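Local coordinates for B-cell lymphoma 3 protein (Homo sapiens, PDB 1K1A), which regulates transcription of NF-kappa-B target genes by binding p50 and p52 homodimers, and in the cytoplasm inhibits the nuclear translocation of p50, at residues A119-V124 / R151-H156; A82-C87 / L109-Y114. All blocks are in the same frame, centred on the assembly; numbering follows the deposited sequence. Where two conformers were deposited one is given.

In the fold
The two contacts lie side by side in the middle of the ankyrin repeat domain, their centres about 12 Å apart. Contact 2 comes first along the chain and closes before contact 1 opens. It ties helix 82-88 of ANK 3 to the loop that leads on to helix 119-126. Contact 1 then packs helix 119-126 of ANK 4 against helix 153-159 of ANK 5. The two contacts touch: Ala119, Val122 and Ala123 rest on His84 and Cys87. Together they cover three consecutive first helices of the repeat stack and one of the connecting loops. In this way ANK 3, ANK 4 and ANK 5 are joined in series within the elongated domain.

Contact 1: A119-V124 / R151-H156; sequences ALHVAV and RSPLIH
His121 and Pro153 carry the middle of this contact, where the helix of ANK 4 meets the start of the helix of ANK 5. Their CA atoms are the nearest pair across the segments. The His121 ring leans over to the ANK 5 side because its CG is anti to the carbonyl carbon (chi1 -71°). Its CE1 carbon meets Arg151 and Pro153, while its ND1 meets His156. CE1 of His121 lies 3.2 Å from Arg151 O and 3.7 Å from Pro153 CD. The carbonyl of Arg151 is thus met by a ring carbon, at an oblique approach to the ring. The pyrrolidine ring of Pro153 faces helix 119-126. Leu120 CD2 meets Pro153 CG at 3.8 Å, the two side chains crossing at about a right angle. On the next turn Val124 closes in on the same proline: CG2 is 4.1 Å from Pro153 CB, and CG1 is 3.9 Å from Pro153 O. Three residues of one helix therefore grip a single proline. Leu120 also packs on Leu136 of the second helix of its own repeat.

The second ring in the contact is that of His156. The imidazoles of His121 and His156 are set obliquely, with planes at 77° and centroids 5.0 Å apart. His121 ND1 comes 3.3 Å from His156 CD2. His156 NE2 is hydrogen-bonded to Asp146, on which His121 also packs, and this bond would limit how the His156 ring can turn. The side chain of Arg151 leads away, and its NH2 forms a salt bridge with Glu159. Ser152 takes the N-cap position just before helix 153-159, and Pro153 begins its first turn. This is the packing of first helices between neighbouring repeats that is characteristic of the ankyrin fold.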
loop_
_atom_site.group_PDB
_atom_site.type_symbol
_atom_site.label_atom_id
_atom_site.label_comp_id
_atom_site.label_asym_id
_atom_site.label_seq_id
_atom_site.Cartn_x
_atom_site.Cartn_y
_atom_site.Cartn_z
ATOM N N ALA A 119 -1.128 -1.794 -2.690
ATOM C CA ALA A 119 -0.018 -1.624 -1.766
ATOM C C ALA A 119 0.008 -0.201 -1.198
ATOM O O ALA A 119 0.300 -0.005 -0.018
ATOM C CB ALA A 119 1.286 -1.943 -2.455
ATOM N N LEU A 120 -0.307 0.783 -2.037
ATOM C CA LEU A 120 -0.349 2.180 -1.596
ATOM C C LEU A 120 -1.378 2.418 -0.481
ATOM O O LEU A 120 -1.099 3.129 0.493
ATOM C CB LEU A 120 -0.590 3.129 -2.781
ATOM C CG LEU A 120 -0.622 4.615 -2.432
ATOM C CD1 LEU A 120 0.679 4.999 -1.730
ATOM C CD2 LEU A 120 -0.823 5.458 -3.682
ATOM N N HIS A 121 -2.567 1.835 -0.622
ATOM C CA HIS A 121 -3.591 1.936 0.425
ATOM C C HIS A 121 -3.050 1.385 1.741
ATOM O O HIS A 121 -3.177 2.012 2.784
ATOM C CB HIS A 121 -4.863 1.160 0.054
ATOM C CG HIS A 121 -5.659 1.778 -1.054
ATOM N ND1 HIS A 121 -6.373 2.949 -0.901
ATOM C CD2 HIS A 121 -5.890 1.364 -2.323
ATOM C CE1 HIS A 121 -6.991 3.238 -2.033
ATOM N NE2 HIS A 121 -6.706 2.298 -2.914
ATOM N N VAL A 122 -2.468 0.190 1.686
ATOM C CA VAL A 122 -1.876 -0.437 2.863
ATOM C C VAL A 122 -0.797 0.453 3.489
ATOM O O VAL A 122 -0.796 0.681 4.700
ATOM C CB VAL A 122 -1.263 -1.810 2.522
ATOM C CG1 VAL A 122 -0.520 -2.374 3.723
ATOM C CG2 VAL A 122 -2.353 -2.783 2.072
ATOM N N ALA A 123 0.103 0.972 2.663
ATOM C CA ALA A 123 1.177 1.820 3.162
ATOM C C ALA A 123 0.647 3.078 3.867
ATOM O O ALA A 123 1.132 3.458 4.938
ATOM C CB ALA A 123 2.137 2.203 2.028
ATOM N N VAL A 124 -0.331 3.726 3.249
ATOM C CA VAL A 124 -0.910 4.946 3.814
ATOM C C VAL A 124 -1.546 4.640 5.168
ATOM O O VAL A 124 -1.389 5.404 6.127
ATOM C CB VAL A 124 -1.934 5.575 2.846
ATOM C CG1 VAL A 124 -2.751 6.696 3.542
ATOM C CG2 VAL A 124 -1.228 6.121 1.610
ATOM N N ARG A 151 -12.740 4.720 -2.136
ATOM C CA ARG A 151 -11.918 5.804 -1.594
ATOM C C ARG A 151 -10.480 5.803 -2.118
ATOM O O ARG A 151 -9.846 4.757 -2.191
ATOM C CB ARG A 151 -11.875 5.707 -0.070
ATOM C CG ARG A 151 -13.201 6.020 0.600
ATOM C CD ARG A 151 -13.538 5.103 1.766
ATOM N NE ARG A 151 -12.685 5.321 2.930
ATOM C CZ ARG A 151 -12.495 4.427 3.886
ATOM N NH1 ARG A 151 -13.086 3.243 3.817
ATOM N NH2 ARG A 151 -11.711 4.713 4.916
ATOM N N SER A 152 -9.976 6.989 -2.460
ATOM C CA SER A 152 -8.576 7.154 -2.864
ATOM C C SER A 152 -7.742 7.156 -1.597
ATOM O O SER A 152 -8.281 7.321 -0.514
ATOM C CB SER A 152 -8.391 8.481 -3.604
ATOM O OG SER A 152 -8.625 9.581 -2.735
ATOM N N PRO A 153 -6.437 6.938 -1.717
ATOM C CA PRO A 153 -5.536 7.010 -0.559
ATOM C C PRO A 153 -5.683 8.329 0.219
ATOM O O PRO A 153 -5.590 8.329 1.449
ATOM C CB PRO A 153 -4.152 6.918 -1.200
ATOM C CG PRO A 153 -4.385 6.076 -2.426
ATOM C CD PRO A 153 -5.725 6.548 -2.947
ATOM N N LEU A 154 -5.914 9.431 -0.486
ATOM C CA LEU A 154 -6.058 10.724 0.185
ATOM C C LEU A 154 -7.225 10.722 1.172
ATOM O O LEU A 154 -7.107 11.210 2.302
ATOM C CB LEU A 154 -6.227 11.858 -0.831
ATOM C CG LEU A 154 -6.377 13.259 -0.213
ATOM C CD1 LEU A 154 -5.195 13.588 0.689
ATOM C CD2 LEU A 154 -6.551 14.320 -1.287
ATOM N N ILE A 155 -8.350 10.171 0.749
ATOM C CA ILE A 155 -9.525 10.128 1.611
ATOM C C ILE A 155 -9.263 9.215 2.807
ATOM O O ILE A 155 -9.612 9.549 3.948
ATOM C CB ILE A 155 -10.780 9.724 0.801
ATOM C CG1 ILE A 155 -11.151 10.855 -0.166
ATOM C CG2 ILE A 155 -11.945 9.397 1.730
ATOM C CD1 ILE A 155 -12.125 10.467 -1.269
ATOM N N HIS A 156 -8.594 8.090 2.561
ATOM C CA HIS A 156 -8.212 7.197 3.644
ATOM C C HIS A 156 -7.382 7.966 4.668
ATOM O O HIS A 156 -7.630 7.875 5.872
ATOM C CB HIS A 156 -7.410 5.994 3.114
ATOM C CG HIS A 156 -8.255 4.931 2.475
ATOM N ND1 HIS A 156 -9.085 4.103 3.202
ATOM C CD2 HIS A 156 -8.378 4.544 1.182
ATOM C CE1 HIS A 156 -9.692 3.260 2.384
ATOM N NE2 HIS A 156 -9.277 3.503 1.153
#

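Contact 2: A82-C87 / L109-Y114; sequences AAHLAC and LEARNY
The contact lies within an ankyrin repeat and its exit loop, where His84 of the first helix of ANK 3 reaches the backbone of residues 111-113. The histidine belongs to the TPLH-type motif of ankyrin repeats, which reads TAAH here. Its CG is anti to the carbonyl carbon (chi1 -72°), which carries the ring out toward the loop. The NE2 side of the ring meets Ala111. NE2 of His84 lies 3.2 Å from Ala111 O, which sits near the ring plane. Ala111 CB packs 4.0 Å from the same NE2 of His84.

Asn113 CB lies over one face of the ring, offset toward its rim. It makes a CH-pi contact, with Asn113 CB 4.2 Å from the centroid of the His84 ring and 17° off the ring normal. The amide plane of Asn113 is close to parallel with the His84 ring, at 19°. The polar end of Asn113 is engaged beyond the contact: OD1 accepts a hydrogen bond from Leu117 N and a weak one from Gly116 N. The same asparagine therefore also ties the loop to the start of ANK 4, just before helix 119-126. An alanine in place of His84 would probably open a gap beneath Asn113 and leave the carbonyl of Ala111 without its ring neighbour.

At the other end of the contact, Ala83 CB touches Leu109 CD2 at 4.2 Å. Leu109 also packs on Leu99 and Leu135, so it links the second helices of ANK 3 and ANK 4 to this small apolar patch. A helix-borne histidine set against the loop to the following repeat is a hallmark of the ankyrin fold.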
loop_
_atom_site.group_PDB
_atom_site.type_symbol
_atom_site.label_atom_id
_atom_site.label_comp_id
_atom_site.label_asym_id
_atom_site.label_seq_id
_atom_site.Cartn_x
_atom_site.Cartn_y
_atom_site.Cartn_z
ATOM N N ALA A 82 4.015 -9.735 -2.820
ATOM C CA ALA A 82 5.209 -9.394 -2.055
ATOM C C ALA A 82 5.196 -7.912 -1.657
ATOM O O ALA A 82 5.556 -7.552 -0.529
ATOM C CB ALA A 82 6.438 -9.713 -2.863
ATOM N N ALA A 83 4.780 -7.058 -2.586
ATOM C CA ALA A 83 4.725 -5.621 -2.341
ATOM C C ALA A 83 3.755 -5.259 -1.220
ATOM O O ALA A 83 4.069 -4.410 -0.381
ATOM C CB ALA A 83 4.376 -4.863 -3.622
ATOM N N HIS A 84 2.573 -5.890 -1.218
ATOM C CA HIS A 84 1.578 -5.659 -0.172
ATOM C C HIS A 84 2.180 -6.018 1.182
ATOM O O HIS A 84 1.991 -5.310 2.172
ATOM C CB HIS A 84 0.329 -6.553 -0.358
ATOM C CG HIS A 84 -0.568 -6.170 -1.502
ATOM N ND1 HIS A 84 -1.536 -5.187 -1.403
ATOM C CD2 HIS A 84 -0.719 -6.715 -2.732
ATOM C CE1 HIS A 84 -2.207 -5.113 -2.540
ATOM N NE2 HIS A 84 -1.733 -6.031 -3.363
ATOM N N LEU A 85 2.862 -7.155 1.236
ATOM C CA LEU A 85 3.423 -7.638 2.500
ATOM C C LEU A 85 4.541 -6.739 3.009
ATOM O O LEU A 85 4.656 -6.515 4.218
ATOM C CB LEU A 85 3.912 -9.085 2.371
ATOM C CG LEU A 85 2.820 -10.145 2.192
ATOM C CD1 LEU A 85 3.450 -11.509 1.963
ATOM C CD2 LEU A 85 1.897 -10.179 3.417
ATOM N N ALA A 86 5.364 -6.223 2.097
ATOM C CA ALA A 86 6.416 -5.280 2.484
ATOM C C ALA A 86 5.806 -4.031 3.113
ATOM O O ALA A 86 6.334 -3.506 4.095
ATOM C CB ALA A 86 7.304 -4.916 1.301
ATOM N N CYS A 87 4.677 -3.568 2.574
ATOM C CA CYS A 87 4.017 -2.391 3.148
ATOM C C CYS A 87 3.298 -2.657 4.494
ATOM O O CYS A 87 3.374 -1.846 5.418
ATOM C CB CYS A 87 3.090 -1.721 2.129
ATOM S SG CYS A 87 3.929 -1.114 0.656
ATOM N N LEU A 109 2.157 -2.630 -9.499
ATOM C CA LEU A 109 1.810 -1.995 -8.221
ATOM C C LEU A 109 0.328 -1.693 -8.091
ATOM O O LEU A 109 -0.137 -1.235 -7.040
ATOM C CB LEU A 109 2.645 -0.732 -7.985
ATOM C CG LEU A 109 4.152 -0.960 -7.779
ATOM C CD1 LEU A 109 4.908 0.369 -7.779
ATOM C CD2 LEU A 109 4.439 -1.747 -6.501
ATOM N N GLU A 110 -0.430 -1.959 -9.143
ATOM C CA GLU A 110 -1.876 -1.747 -9.069
ATOM C C GLU A 110 -2.609 -3.004 -8.599
ATOM O O GLU A 110 -3.839 -3.030 -8.527
ATOM C CB GLU A 110 -2.420 -1.251 -10.407
ATOM C CG GLU A 110 -1.930 0.146 -10.761
ATOM C CD GLU A 110 -1.730 1.022 -9.535
ATOM O OE1 GLU A 110 -0.610 1.546 -9.360
ATOM O OE2 GLU A 110 -2.686 1.197 -8.746
ATOM N N ALA A 111 -1.842 -4.032 -8.241
ATOM C CA ALA A 111 -2.417 -5.279 -7.719
ATOM C C ALA A 111 -3.380 -5.033 -6.551
ATOM O O ALA A 111 -3.081 -4.258 -5.640
ATOM C CB ALA A 111 -1.298 -6.241 -7.286
ATOM N N ARG A 112 -4.520 -5.716 -6.563
ATOM C CA ARG A 112 -5.512 -5.573 -5.493
ATOM C C ARG A 112 -5.589 -6.857 -4.663
ATOM O O ARG A 112 -5.745 -7.942 -5.226
ATOM C CB ARG A 112 -6.902 -5.249 -6.067
ATOM C CG ARG A 112 -6.923 -4.134 -7.149
ATOM C CD ARG A 112 -6.414 -2.793 -6.662
ATOM N NE ARG A 112 -6.378 -1.765 -7.717
ATOM C CZ ARG A 112 -7.437 -1.059 -8.104
ATOM N NH1 ARG A 112 -8.623 -1.288 -7.557
ATOM N NH2 ARG A 112 -7.317 -0.135 -9.054
ATOM N N ASN A 113 -5.468 -6.743 -3.337
ATOM C CA ASN A 113 -5.625 -7.924 -2.483
ATOM C C ASN A 113 -7.097 -8.287 -2.369
ATOM O O ASN A 113 -7.955 -7.578 -2.904
ATOM C CB ASN A 113 -4.947 -7.761 -1.099
ATOM C CG ASN A 113 -5.561 -6.632 -0.257
ATOM O OD1 ASN A 113 -6.673 -6.176 -0.512
ATOM N ND2 ASN A 113 -4.830 -6.197 0.763
ATOM N N TYR A 114 -7.400 -9.382 -1.681
ATOM C CA TYR A 114 -8.776 -9.867 -1.645
ATOM C C TYR A 114 -9.729 -8.841 -1.031
ATOM O O TYR A 114 -10.903 -8.771 -1.408
ATOM C CB TYR A 114 -8.874 -11.232 -0.945
ATOM C CG TYR A 114 -8.248 -12.368 -1.738
ATOM C CD1 TYR A 114 -8.115 -12.297 -3.129
ATOM C CD2 TYR A 114 -7.792 -13.508 -1.098
ATOM C CE1 TYR A 114 -7.540 -13.349 -3.850
ATOM C CE2 TYR A 114 -7.217 -14.549 -1.803
ATOM C CZ TYR A 114 -7.096 -14.477 -3.167
ATOM O OH TYR A 114 -6.522 -15.533 -3.849
#